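Local coordinates for protein mannan endo-1,4-beta-mannosidase (Bacillus subtilis, PDB 3CBW) that hydrolyses internal beta-1,4-mannosidic linkages in mannan, galactomannan and glucomannan during glucomannan degradation, at residues A[28-33]-A[300-305]; A[231-236]-A[257-262]; A[251-256]-A[283-288]; A[276-281]-A[309-314]. The protein carries 3 engineered substitutions. All coordinates share one frame; numbering follows the deposited sequence.

Contact 1 of 4, residues A[28-33]-A[300-305]; sequences NWLAHL and KTIYFL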
loop_
_atom_site.group_PDB
_atom_site.type_symbol
_atom_site.label_atom_id
_atom_site.label_comp_id
_atom_site.label_asym_id
_atom_site.label_seq_id
_atom_site.Cartn_x
_atom_site.Cartn_y
_atom_site.Cartn_z
ATOM N N ASN A 28 1.814 1.283 16.736
ATOM C CA ASN A 28 1.560 0.391 17.855
ATOM C C ASN A 28 0.086 -0.011 17.923
ATOM O O ASN A 28 -0.256 -1.168 18.200
ATOM C CB ASN A 28 2.010 1.028 19.177
ATOM C CG ASN A 28 2.008 0.033 20.314
ATOM O OD1 ASN A 28 2.511 -1.073 20.167
ATOM N ND2 ASN A 28 1.437 0.415 21.443
ATOM N N TRP A 29 -0.796 0.956 17.699
ATOM C CA TRP A 29 -2.229 0.701 17.688
ATOM C C TRP A 29 -2.613 -0.305 16.594
ATOM O O TRP A 29 -3.329 -1.274 16.853
ATOM C CB TRP A 29 -2.960 2.030 17.541
ATOM C CG TRP A 29 -4.450 1.961 17.567
ATOM C CD1 TRP A 29 -5.263 2.010 18.669
ATOM C CD2 TRP A 29 -5.319 1.874 16.433
ATOM N NE1 TRP A 29 -6.578 1.948 18.282
ATOM C CE2 TRP A 29 -6.641 1.882 16.916
ATOM C CE3 TRP A 29 -5.105 1.815 15.045
ATOM C CZ2 TRP A 29 -7.745 1.787 16.070
ATOM C CZ3 TRP A 29 -6.196 1.739 14.204
ATOM C CH2 TRP A 29 -7.503 1.725 14.718
ATOM N N LEU A 30 -2.113 -0.099 15.377
ATOM C CA LEU A 30 -2.398 -1.019 14.269
ATOM C C LEU A 30 -1.947 -2.443 14.609
ATOM O O LEU A 30 -2.694 -3.400 14.396
ATOM C CB LEU A 30 -1.709 -0.552 12.975
ATOM C CG LEU A 30 -2.308 0.664 12.261
ATOM C CD1 LEU A 30 -1.346 1.104 11.163
ATOM C CD2 LEU A 30 -3.691 0.365 11.677
ATOM N N ALA A 31 -0.742 -2.571 15.158
ATOM C CA ALA A 31 -0.166 -3.880 15.381
ATOM C C ALA A 31 -0.971 -4.693 16.385
ATOM O O ALA A 31 -0.977 -5.928 16.339
ATOM C CB ALA A 31 1.255 -3.747 15.859
ATOM N N HIS A 32 -1.653 -4.001 17.294
ATOM C CA HIS A 32 -2.415 -4.679 18.345
ATOM C C HIS A 32 -3.867 -5.000 17.990
ATOM O O HIS A 32 -4.571 -5.635 18.789
ATOM C CB HIS A 32 -2.372 -3.873 19.644
ATOM C CG HIS A 32 -1.072 -3.971 20.373
ATOM N ND1 HIS A 32 0.032 -3.221 20.037
ATOM C CD2 HIS A 32 -0.711 -4.718 21.444
ATOM C CE1 HIS A 32 1.023 -3.509 20.862
ATOM N NE2 HIS A 32 0.596 -4.414 21.726
ATOM N N LEU A 33 -4.331 -4.592 16.810
ATOM C CA LEU A 33 -5.729 -4.826 16.446
ATOM C C LEU A 33 -6.182 -6.293 16.542
ATOM O O LEU A 33 -7.296 -6.537 17.004
ATOM C CB LEU A 33 -6.042 -4.254 15.060
ATOM C CG LEU A 33 -6.068 -2.720 14.997
ATOM C CD1 LEU A 33 -6.110 -2.256 13.557
ATOM C CD2 LEU A 33 -7.252 -2.130 15.792
ATOM N N LYS A 300 -5.148 -12.523 11.523
ATOM C CA LYS A 300 -4.164 -11.476 11.843
ATOM C C LYS A 300 -4.243 -10.256 10.914
ATOM O O LYS A 300 -3.543 -9.270 11.131
ATOM C CB LYS A 300 -2.745 -12.043 11.850
ATOM C CG LYS A 300 -2.478 -13.029 12.976
ATOM C CD LYS A 300 -1.049 -13.516 12.899
ATOM C CE LYS A 300 -0.675 -14.324 14.122
ATOM N NZ LYS A 300 0.768 -14.684 14.049
ATOM N N THR A 301 -5.094 -10.321 9.894
ATOM C CA THR A 301 -5.303 -9.182 8.996
ATOM C C THR A 301 -5.685 -7.927 9.779
ATOM O O THR A 301 -6.644 -7.935 10.564
ATOM C CB THR A 301 -6.431 -9.483 8.000
ATOM O OG1 THR A 301 -6.080 -10.628 7.223
ATOM C CG2 THR A 301 -6.652 -8.311 7.064
ATOM N N ILE A 302 -4.946 -6.845 9.562
ATOM C CA ILE A 302 -5.252 -5.574 10.222
ATOM C C ILE A 302 -5.992 -4.564 9.344
ATOM O O ILE A 302 -6.572 -3.626 9.867
ATOM C CB ILE A 302 -4.000 -4.912 10.852
ATOM C CG1 ILE A 302 -2.968 -4.515 9.794
ATOM C CG2 ILE A 302 -3.412 -5.828 11.940
ATOM C CD1 ILE A 302 -1.935 -3.518 10.314
ATOM N N TYR A 303 -5.955 -4.739 8.023
ATOM C CA TYR A 303 -6.715 -3.885 7.122
ATOM C C TYR A 303 -6.868 -4.541 5.773
ATOM O O TYR A 303 -6.133 -5.468 5.434
ATOM C CB TYR A 303 -6.103 -2.481 6.991
ATOM C CG TYR A 303 -4.912 -2.238 6.077
ATOM C CD1 TYR A 303 -5.076 -2.107 4.696
ATOM C CD2 TYR A 303 -3.656 -1.971 6.606
ATOM C CE1 TYR A 303 -3.988 -1.795 3.863
ATOM C CE2 TYR A 303 -2.574 -1.650 5.787
ATOM C CZ TYR A 303 -2.751 -1.560 4.426
ATOM O OH TYR A 303 -1.680 -1.221 3.626
ATOM N N PHE A 304 -7.855 -4.066 5.015
ATOM C CA PHE A 304 -7.929 -4.359 3.583
ATOM C C PHE A 304 -8.082 -3.057 2.817
ATOM O O PHE A 304 -8.612 -2.074 3.353
ATOM C CB PHE A 304 -9.082 -5.319 3.253
ATOM C CG PHE A 304 -10.458 -4.745 3.489
ATOM C CD1 PHE A 304 -11.085 -3.974 2.513
ATOM C CD2 PHE A 304 -11.122 -4.984 4.681
ATOM C CE1 PHE A 304 -12.350 -3.443 2.733
ATOM C CE2 PHE A 304 -12.388 -4.462 4.915
ATOM C CZ PHE A 304 -13.004 -3.695 3.938
ATOM N N LEU A 305 -7.617 -3.051 1.566
ATOM C CA LEU A 305 -7.782 -1.889 0.697
ATOM C C LEU A 305 -8.354 -2.374 -0.619
ATOM O O LEU A 305 -7.641 -2.956 -1.438
ATOM C CB LEU A 305 -6.449 -1.153 0.465
ATOM C CG LEU A 305 -6.550 0.133 -0.367
ATOM C CD1 LEU A 305 -6.574 1.333 0.531
ATOM C CD2 LEU A 305 -5.418 0.268 -1.396
#

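Contact 2 of 4, residues A[231-236]-A[257-262]; sequences DFKTDF and SINGYD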
loop_
_atom_site.group_PDB
_atom_site.type_symbol
_atom_site.label_atom_id
_atom_site.label_comp_id
_atom_site.label_asym_id
_atom_site.label_seq_id
_atom_site.Cartn_x
_atom_site.Cartn_y
_atom_site.Cartn_z
ATOM N N ASP A 231 4.576 -16.807 -7.035
ATOM C CA ASP A 231 5.473 -17.400 -6.054
ATOM C C ASP A 231 6.394 -16.355 -5.426
ATOM O O ASP A 231 6.353 -15.173 -5.784
ATOM C CB ASP A 231 6.328 -18.491 -6.723
ATOM C CG ASP A 231 5.502 -19.635 -7.290
ATOM O OD1 ASP A 231 4.370 -19.875 -6.819
ATOM O OD2 ASP A 231 6.020 -20.311 -8.208
ATOM N N PHE A 232 7.214 -16.802 -4.476
ATOM C CA PHE A 232 8.328 -16.027 -3.934
ATOM C C PHE A 232 7.886 -14.864 -3.068
ATOM O O PHE A 232 8.504 -13.803 -3.094
ATOM C CB PHE A 232 9.273 -15.529 -5.045
ATOM C CG PHE A 232 9.540 -16.546 -6.120
ATOM C CD1 PHE A 232 10.069 -17.794 -5.811
ATOM C CD2 PHE A 232 9.238 -16.255 -7.443
ATOM C CE1 PHE A 232 10.292 -18.740 -6.816
ATOM C CE2 PHE A 232 9.459 -17.182 -8.446
ATOM C CZ PHE A 232 9.980 -18.427 -8.136
ATOM N N LYS A 233 6.840 -15.065 -2.277
ATOM C CA LYS A 233 6.295 -13.964 -1.490
ATOM C C LYS A 233 7.279 -13.399 -0.493
ATOM O O LYS A 233 7.232 -12.210 -0.214
ATOM C CB LYS A 233 5.050 -14.386 -0.719
ATOM C CG LYS A 233 3.748 -14.230 -1.441
ATOM C CD LYS A 233 3.306 -15.548 -1.961
ATOM C CE LYS A 233 1.936 -15.491 -2.592
ATOM N NZ LYS A 233 1.747 -16.709 -3.395
ATOM N N THR A 234 8.146 -14.239 0.071
ATOM C CA THR A 234 9.107 -13.771 1.071
ATOM C C THR A 234 10.516 -13.566 0.551
ATOM O O THR A 234 11.316 -12.943 1.237
ATOM C CB THR A 234 9.173 -14.695 2.300
ATOM O OG1 THR A 234 9.674 -15.979 1.914
ATOM C CG2 THR A 234 7.806 -14.832 2.953
ATOM N N ASP A 235 10.833 -14.066 -0.645
ATOM C CA ASP A 235 12.198 -13.972 -1.149
ATOM C C ASP A 235 12.621 -12.525 -1.368
ATOM O O ASP A 235 13.792 -12.198 -1.232
ATOM C CB ASP A 235 12.375 -14.788 -2.437
ATOM C CG ASP A 235 12.326 -16.293 -2.198
ATOM O OD1 ASP A 235 12.451 -16.742 -1.042
ATOM O OD2 ASP A 235 12.166 -17.032 -3.190
ATOM N N PHE A 236 11.661 -11.661 -1.676
ATOM C CA PHE A 236 11.943 -10.261 -1.951
ATOM C C PHE A 236 11.988 -9.377 -0.707
ATOM O O PHE A 236 12.227 -8.187 -0.812
ATOM C CB PHE A 236 10.895 -9.723 -2.916
ATOM C CG PHE A 236 11.011 -10.266 -4.312
ATOM C CD1 PHE A 236 11.848 -9.651 -5.229
ATOM C CD2 PHE A 236 10.255 -11.357 -4.710
ATOM C CE1 PHE A 236 11.952 -10.130 -6.521
ATOM C CE2 PHE A 236 10.356 -11.836 -5.989
ATOM C CZ PHE A 236 11.205 -11.220 -6.895
ATOM N N SER A 257 -8.821 -19.268 -0.677
ATOM C CA SER A 257 -7.676 -19.956 -1.271
ATOM C C SER A 257 -6.488 -19.042 -1.517
ATOM O O SER A 257 -5.579 -19.393 -2.270
ATOM C CB SER A 257 -8.094 -20.623 -2.578
ATOM O OG SER A 257 -8.909 -21.743 -2.297
ATOM N N ILE A 258 -6.486 -17.876 -0.885
ATOM C CA ILE A 258 -5.397 -16.930 -1.094
ATOM C C ILE A 258 -4.131 -17.472 -0.449
ATOM O O ILE A 258 -4.139 -17.856 0.719
ATOM C CB ILE A 258 -5.738 -15.533 -0.551
ATOM C CG1 ILE A 258 -7.031 -15.007 -1.190
ATOM C CG2 ILE A 258 -4.588 -14.573 -0.838
ATOM C CD1 ILE A 258 -7.639 -13.792 -0.487
ATOM N N ASN A 259 -3.065 -17.540 -1.241
ATOM C CA ASN A 259 -1.783 -18.055 -0.791
ATOM C C ASN A 259 -0.897 -16.932 -0.268
ATOM O O ASN A 259 -0.832 -15.859 -0.874
ATOM C CB ASN A 259 -1.116 -18.760 -1.982
ATOM C CG ASN A 259 0.230 -19.365 -1.652
ATOM O OD1 ASN A 259 1.231 -18.657 -1.524
ATOM N ND2 ASN A 259 0.276 -20.694 -1.557
ATOM N N GLY A 260 -0.226 -17.174 0.855
ATOM C CA GLY A 260 0.840 -16.275 1.301
ATOM C C GLY A 260 0.729 -15.769 2.723
ATOM O O GLY A 260 1.690 -15.230 3.272
ATOM N N TYR A 261 -0.444 -15.933 3.325
ATOM C CA TYR A 261 -0.698 -15.439 4.668
ATOM C C TYR A 261 0.233 -16.077 5.704
ATOM O O TYR A 261 0.799 -15.389 6.545
ATOM C CB TYR A 261 -2.163 -15.667 5.024
ATOM C CG TYR A 261 -2.531 -15.429 6.462
ATOM C CD1 TYR A 261 -2.893 -14.160 6.905
ATOM C CD2 TYR A 261 -2.543 -16.478 7.378
ATOM C CE1 TYR A 261 -3.255 -13.940 8.217
ATOM C CE2 TYR A 261 -2.886 -16.272 8.700
ATOM C CZ TYR A 261 -3.242 -14.999 9.109
ATOM O OH TYR A 261 -3.616 -14.772 10.398
ATOM N N ASP A 262 0.388 -17.400 5.654
ATOM C CA ASP A 262 1.246 -18.087 6.615
ATOM C C ASP A 262 2.690 -17.601 6.516
ATOM O O ASP A 262 3.301 -17.275 7.528
ATOM C CB ASP A 262 1.206 -19.601 6.390
ATOM C CG ASP A 262 -0.115 -20.225 6.803
ATOM O OD1 ASP A 262 -0.841 -19.623 7.615
ATOM O OD2 ASP A 262 -0.393 -21.357 6.339
#

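Contact 3 of 4, residues A[251-256]-A[283-288]; sequences YFQDAY and GSFDYS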
loop_
_atom_site.group_PDB
_atom_site.type_symbol
_atom_site.label_atom_id
_atom_site.label_comp_id
_atom_site.label_asym_id
_atom_site.label_seq_id
_atom_site.Cartn_x
_atom_site.Cartn_y
_atom_site.Cartn_z
ATOM N N TYR A 251 -6.146 -10.449 -5.967
ATOM C CA TYR A 251 -7.292 -10.376 -6.869
ATOM C C TYR A 251 -7.708 -11.802 -7.150
ATOM O O TYR A 251 -6.912 -12.605 -7.600
ATOM C CB TYR A 251 -6.950 -9.611 -8.151
ATOM C CG TYR A 251 -6.761 -8.140 -7.874
ATOM C CD1 TYR A 251 -7.824 -7.241 -7.992
ATOM C CD2 TYR A 251 -5.531 -7.654 -7.420
ATOM C CE1 TYR A 251 -7.658 -5.884 -7.696
ATOM C CE2 TYR A 251 -5.355 -6.295 -7.120
ATOM C CZ TYR A 251 -6.422 -5.425 -7.262
ATOM O OH TYR A 251 -6.282 -4.090 -6.971
ATOM N N PHE A 252 -8.956 -12.128 -6.845
ATOM C CA PHE A 252 -9.343 -13.522 -6.740
ATOM C C PHE A 252 -10.836 -13.670 -6.942
ATOM O O PHE A 252 -11.606 -12.698 -6.851
ATOM C CB PHE A 252 -8.971 -14.050 -5.349
ATOM C CG PHE A 252 -9.534 -13.220 -4.235
ATOM C CD1 PHE A 252 -10.828 -13.438 -3.759
ATOM C CD2 PHE A 252 -8.783 -12.194 -3.682
ATOM C CE1 PHE A 252 -11.354 -12.652 -2.739
ATOM C CE2 PHE A 252 -9.299 -11.411 -2.669
ATOM C CZ PHE A 252 -10.581 -11.642 -2.192
ATOM N N GLN A 253 -11.238 -14.906 -7.191
ATOM C CA GLN A 253 -12.644 -15.261 -7.080
ATOM C C GLN A 253 -12.940 -15.990 -5.770
ATOM O O GLN A 253 -14.026 -15.834 -5.201
ATOM C CB GLN A 253 -13.091 -16.082 -8.287
ATOM C CG GLN A 253 -14.577 -16.489 -8.280
ATOM C CD GLN A 253 -15.545 -15.353 -7.945
ATOM O OE1 GLN A 253 -16.438 -15.516 -7.108
ATOM N NE2 GLN A 253 -15.374 -14.204 -8.596
ATOM N N ASP A 254 -11.974 -16.773 -5.305
ATOM C CA ASP A 254 -12.108 -17.593 -4.107
ATOM C C ASP A 254 -11.352 -16.926 -2.965
ATOM O O ASP A 254 -10.117 -16.973 -2.913
ATOM C CB ASP A 254 -11.529 -18.980 -4.390
ATOM C CG ASP A 254 -11.638 -19.933 -3.213
ATOM O OD1 ASP A 254 -12.094 -19.539 -2.122
ATOM O OD2 ASP A 254 -11.253 -21.105 -3.404
ATOM N N ALA A 255 -12.099 -16.327 -2.041
ATOM C CA ALA A 255 -11.503 -15.643 -0.896
ATOM C C ALA A 255 -10.752 -16.547 0.062
ATOM O O ALA A 255 -9.955 -16.074 0.848
ATOM C CB ALA A 255 -12.579 -14.899 -0.128
ATOM N N TYR A 256 -11.002 -17.846 -0.002
ATOM C CA TYR A 256 -10.502 -18.770 1.002
ATOM C C TYR A 256 -9.217 -19.471 0.579
ATOM O O TYR A 256 -8.610 -20.178 1.390
ATOM C CB TYR A 256 -11.580 -19.805 1.318
ATOM C CG TYR A 256 -12.834 -19.208 1.917
ATOM C CD1 TYR A 256 -13.083 -19.302 3.278
ATOM C CD2 TYR A 256 -13.769 -18.552 1.116
ATOM C CE1 TYR A 256 -14.241 -18.763 3.832
ATOM C CE2 TYR A 256 -14.907 -18.001 1.663
ATOM C CZ TYR A 256 -15.136 -18.115 3.003
ATOM O OH TYR A 256 -16.298 -17.584 3.505
ATOM N N GLY A 283 -20.141 -10.786 -11.662
ATOM C CA GLY A 283 -21.333 -10.729 -10.818
ATOM C C GLY A 283 -21.341 -11.792 -9.732
ATOM O O GLY A 283 -22.331 -11.939 -9.012
ATOM N N SER A 284 -20.237 -12.532 -9.622
ATOM C CA SER A 284 -20.099 -13.623 -8.655
ATOM C C SER A 284 -19.396 -13.163 -7.383
ATOM O O SER A 284 -19.646 -13.709 -6.302
ATOM C CB SER A 284 -19.307 -14.783 -9.271
ATOM O OG SER A 284 -19.341 -15.939 -8.444
ATOM N N PHE A 285 -18.523 -12.164 -7.505
ATOM C CA PHE A 285 -17.692 -11.739 -6.375
ATOM C C PHE A 285 -18.544 -11.236 -5.222
ATOM O O PHE A 285 -19.490 -10.491 -5.433
ATOM C CB PHE A 285 -16.692 -10.658 -6.787
ATOM C CG PHE A 285 -15.625 -10.404 -5.759
ATOM C CD1 PHE A 285 -14.459 -11.172 -5.742
ATOM C CD2 PHE A 285 -15.781 -9.401 -4.813
ATOM C CE1 PHE A 285 -13.462 -10.935 -4.803
ATOM C CE2 PHE A 285 -14.800 -9.169 -3.855
ATOM C CZ PHE A 285 -13.630 -9.934 -3.853
ATOM N N ASP A 286 -18.202 -11.640 -4.003
ATOM C CA ASP A 286 -18.980 -11.269 -2.832
ATOM C C ASP A 286 -18.064 -10.856 -1.681
ATOM O O ASP A 286 -17.369 -11.698 -1.089
ATOM C CB ASP A 286 -19.885 -12.442 -2.418
ATOM C CG ASP A 286 -20.937 -12.056 -1.386
ATOM O OD1 ASP A 286 -20.725 -11.098 -0.605
ATOM O OD2 ASP A 286 -21.992 -12.735 -1.341
ATOM N N TYR A 287 -18.080 -9.566 -1.348
ATOM C CA TYR A 287 -17.225 -9.053 -0.282
ATOM C C TYR A 287 -17.595 -9.609 1.095
ATOM O O TYR A 287 -16.763 -9.611 1.998
ATOM C CB TYR A 287 -17.186 -7.517 -0.272
ATOM C CG TYR A 287 -16.131 -6.929 -1.196
ATOM C CD1 TYR A 287 -14.779 -6.965 -0.843
ATOM C CD2 TYR A 287 -16.475 -6.341 -2.419
ATOM C CE1 TYR A 287 -13.792 -6.430 -1.673
ATOM C CE2 TYR A 287 -15.488 -5.795 -3.260
ATOM C CZ TYR A 287 -14.154 -5.856 -2.878
ATOM O OH TYR A 287 -13.167 -5.344 -3.691
ATOM N N SER A 288 -18.829 -10.094 1.260
ATOM C CA SER A 288 -19.213 -10.716 2.534
ATOM C C SER A 288 -18.439 -12.010 2.778
ATOM O O SER A 288 -18.126 -12.344 3.922
ATOM C CB SER A 288 -20.728 -10.958 2.630
ATOM O OG SER A 288 -21.148 -12.011 1.788
HETATM O O HOH W 1 -16.019 -13.930 -4.007
HETATM O O HOH W 2 -18.254 -15.279 -4.525
#

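Contact 4 of 4, residues A[276-281]-A[309-314]; sequences VGPQTA and DEWSAA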
loop_
_atom_site.group_PDB
_atom_site.type_symbol
_atom_site.label_atom_id
_atom_site.label_comp_id
_atom_site.label_asym_id
_atom_site.label_seq_id
_atom_site.Cartn_x
_atom_site.Cartn_y
_atom_site.Cartn_z
ATOM N N VAL A 276 -7.227 -5.499 -2.723
ATOM C CA VAL A 276 -8.173 -6.595 -2.929
ATOM C C VAL A 276 -9.157 -6.219 -4.018
ATOM O O VAL A 276 -9.533 -5.059 -4.167
ATOM C CB VAL A 276 -8.929 -7.015 -1.614
ATOM C CG1 VAL A 276 -9.650 -5.881 -0.989
ATOM C CG2 VAL A 276 -9.934 -8.137 -1.870
ATOM N N GLY A 277 -9.564 -7.214 -4.786
ATOM C CA GLY A 277 -10.720 -7.061 -5.642
ATOM C C GLY A 277 -10.998 -8.321 -6.417
ATOM O O GLY A 277 -10.225 -9.283 -6.378
ATOM N N PRO A 278 -12.126 -8.328 -7.136
ATOM C CA PRO A 278 -12.453 -9.437 -8.012
ATOM C C PRO A 278 -11.432 -9.623 -9.125
ATOM O O PRO A 278 -10.948 -8.647 -9.710
ATOM C CB PRO A 278 -13.821 -9.050 -8.589
ATOM C CG PRO A 278 -14.003 -7.625 -8.303
ATOM C CD PRO A 278 -13.169 -7.289 -7.116
ATOM N N GLN A 279 -11.099 -10.876 -9.410
ATOM C CA GLN A 279 -10.203 -11.174 -10.526
ATOM C C GLN A 279 -10.879 -10.835 -11.857
ATOM O O GLN A 279 -10.243 -10.288 -12.759
ATOM C CB GLN A 279 -9.755 -12.635 -10.492
ATOM C CG GLN A 279 -8.689 -12.993 -11.519
ATOM C CD GLN A 279 -8.123 -14.379 -11.291
ATOM O OE1 GLN A 279 -8.844 -15.380 -11.372
ATOM N NE2 GLN A 279 -6.830 -14.448 -10.998
ATOM N N THR A 280 -12.168 -11.150 -11.957
ATOM C CA THR A 280 -12.958 -10.822 -13.144
ATOM C C THR A 280 -14.314 -10.233 -12.751
ATOM O O THR A 280 -14.875 -10.575 -11.706
ATOM C CB THR A 280 -13.188 -12.062 -14.045
ATOM O OG1 THR A 280 -13.902 -13.066 -13.316
ATOM C CG2 THR A 280 -11.867 -12.645 -14.538
ATOM N N ALA A 281 -14.836 -9.348 -13.596
ATOM C CA ALA A 281 -16.178 -8.803 -13.410
ATOM C C ALA A 281 -17.206 -9.813 -13.918
ATOM O O ALA A 281 -17.473 -9.891 -15.121
ATOM C CB ALA A 281 -16.313 -7.471 -14.133
ATOM N N ASP A 309 -13.365 1.674 -9.073
ATOM C CA ASP A 309 -14.014 1.285 -10.330
ATOM C C ASP A 309 -14.757 -0.051 -10.192
ATOM O O ASP A 309 -15.495 -0.225 -9.226
ATOM C CB ASP A 309 -12.999 1.302 -11.481
ATOM C CG ASP A 309 -12.370 2.680 -11.687
ATOM O OD1 ASP A 309 -12.950 3.695 -11.238
ATOM O OD2 ASP A 309 -11.293 2.745 -12.310
ATOM N N GLU A 310 -14.569 -0.983 -11.125
ATOM C CA GLU A 310 -15.335 -2.241 -11.102
ATOM C C GLU A 310 -14.978 -3.180 -9.938
ATOM O O GLU A 310 -15.724 -4.121 -9.641
ATOM C CB GLU A 310 -15.250 -2.976 -12.451
ATOM C CG GLU A 310 -13.852 -3.413 -12.857
ATOM C CD GLU A 310 -13.145 -2.405 -13.760
ATOM O OE1 GLU A 310 -12.355 -2.853 -14.620
ATOM O OE2 GLU A 310 -13.384 -1.179 -13.627
ATOM N N TRP A 311 -13.841 -2.916 -9.290
ATOM C CA TRP A 311 -13.395 -3.679 -8.124
ATOM C C TRP A 311 -13.995 -3.158 -6.817
ATOM O O TRP A 311 -13.839 -3.779 -5.763
ATOM C CB TRP A 311 -11.863 -3.645 -8.006
ATOM C CG TRP A 311 -11.133 -4.258 -9.163
ATOM C CD1 TRP A 311 -10.871 -5.583 -9.363
ATOM C CD2 TRP A 311 -10.559 -3.564 -10.274
ATOM N NE1 TRP A 311 -10.175 -5.760 -10.538
ATOM C CE2 TRP A 311 -9.975 -4.533 -11.118
ATOM C CE3 TRP A 311 -10.491 -2.212 -10.644
ATOM C CZ2 TRP A 311 -9.322 -4.193 -12.313
ATOM C CZ3 TRP A 311 -9.848 -1.877 -11.836
ATOM C CH2 TRP A 311 -9.271 -2.864 -12.651
ATOM N N SER A 312 -14.661 -2.003 -6.882
ATOM C CA SER A 312 -15.113 -1.288 -5.690
ATOM C C SER A 312 -16.078 -2.082 -4.837
ATOM O O SER A 312 -16.968 -2.759 -5.353
ATOM C CB SER A 312 -15.782 0.030 -6.086
ATOM O OG SER A 312 -16.423 0.646 -4.976
ATOM N N ALA A 313 -15.935 -1.959 -3.521
ATOM C CA ALA A 313 -16.923 -2.525 -2.611
ATOM C C ALA A 313 -18.318 -1.990 -2.935
ATOM O O ALA A 313 -19.294 -2.722 -2.847
ATOM C CB ALA A 313 -16.565 -2.205 -1.175
ATOM N N ALA A 314 -18.406 -0.718 -3.334
ATOM C CA ALA A 314 -19.709 -0.082 -3.540
ATOM C C ALA A 314 -20.563 -0.746 -4.619
ATOM O O ALA A 314 -21.795 -0.730 -4.525
ATOM C CB ALA A 314 -19.549 1.406 -3.833
HETATM O O HOH W 3 -8.965 -7.748 -12.085
#

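Contact 1 of 4, residues A[28-33]-A[300-305]
I302 packs its branched side chain against L30 and L33 near the end of helix 21-32, and the contact is dense only around that one isoleucine. Its CG2 lies 3.5 Å from the carbonyl O of L30, while CD1 reaches the same leucine's CB at 4.0 Å. CG1 stands between the backbone N and the carbonyl carbon (chi1 64°), which sends CG1, and CD1 beyond it, toward the helix. In this family 26 glycosidase, a TIM barrel, the contact seats the helix preceding strand 41-49 beside strand 301-306; L42 of strand 41-49, the neighbour of that strand in the sheet, touches L33 as well. L33 meets I302 more loosely, its CD1 4.3 Å from I302 CB. On the far side of the helix polar links take over: H32 ND1 donates to N28 O at 2.8 Å within the ring plane, and H32 NE2 hydrogen-bonds E345, the last modelled residue. K300, exposed, sends its chain away from the helix.

Contact 2 of 4, residues A[231-236]-A[257-262]
A buried lysine, K233, hydrogen-bonds an asparagine, N259, and so joins two loops of the TIM barrel: the one between strands 220-224 and 245-252, and the one that leads from strand 245-252 into helix 261-265. The lysine points its side chain at the second loop, bending at chi2 (101°) and then running extended, so that NZ arrives at the asparagine's oxygen. Two more acceptors, the carbonyl oxygens of A228 and R230, also take bonds from NZ, and three oxygens thus share the buried amine and probably favour its charged form. N259 holds its CG anti to the backbone N, which carries the amide out toward the lysine, and its OD1 also accepts from Q263 NE2 in the following helix. One carbon back from the amine, K233 CE passes 4.1 Å from the CA of G260, the N-cap residue of helix 261-265; with no side chain, this glycine lets the lysine methylene come close to the backbone. K233 NZ meets N259 OD1 at 2.7 Å from above the carbonyl plane, 39° out of it, with a C=O...N angle of 119°.

Contact 3 of 4, residues A[251-256]-A[283-288]
Two phenylalanine rings, F252 and F285, meet obliquely, their planes at 47° and their centroids 5.3 Å apart. CE1 of F252 touches CE1 of F285 at 3.4 Å, and the F285 edge also takes the carbonyl O of F252, 3.3 Å from its CE1. CG of F285 lies anti to the backbone N (chi1 -167°), which swings the ring toward F252. Were F252 cut back to an alanine, the CE1-CZ edge of F285 would probably lose its aromatic mate and a gap open beside I258 and V276. Toward the exposed side the contact turns polar. S284 OG donates to Q253 OE1 at 3.2 Å from well above the amide plane, one water joins that oxygen to S284 O, and another links Q253 O to D286 N. The contact joins the end of strand 245-252, with the probable substrate-binding Y251, and the loop after it to the loop leading into helix 287-297, with P278 of the adjacent strand 271-278 against F285.

Contact 4 of 4, residues A[276-281]-A[309-314]
The backbones come closest at G277 and W311, whose CA atoms lie 5.0 Å apart where extended strand 271-278 passes the short 3-10 turn 310-311. G277, without a side chain, brings its CA to 4.0 Å from W311 CD1. P278 carries most of the strand's share: its CD sits 3.6 Å from W311 CD1, while its carbonyl O approaches the pyrrole edge near the ring plane, 3.1 Å from CD1. W311 CG is anti to the carbonyl carbon (chi1 -62°), which places the indole beside the proline. NE1 donates to a water at 2.8 Å that in turn bonds Q279 O, and E310 CG covers one indole face. With a glycine in place of P278 the CG and CD contacts go, which would probably leave a gap along the CD1 edge and the indole less firmly held. W311 meets Y251 and W307, both probable substrate-binding residues, edge-to-face, and the contact joins strand 271-278 to the loop between strand 301-306 and helix 319-324, beside Y287 of helix 287-297.

In the fold
Contacts 3 and 4 are close, their centres 9 Å apart: strands 245-252 and 271-278 are neighbours in the barrel, F252 N lies 3.1 Å from G277 O, and Y287 OH reaches W311 O at 2.7 Å. Contact 4 continues to contact 1 through V276 N and L305 O, 2.9 Å apart, while contact 2 meets contact 1 at K300 N and Y261 OH, and contact 3 where I258 CD1 packs on F252 CE2. Contacts 3 and 4 border the probable catalytic cleft: Y251 OH bonds E275, the likely nucleophile. The K233 side chain lies about 10 Å from that of E176, the likely proton donor; contact 1 is remote.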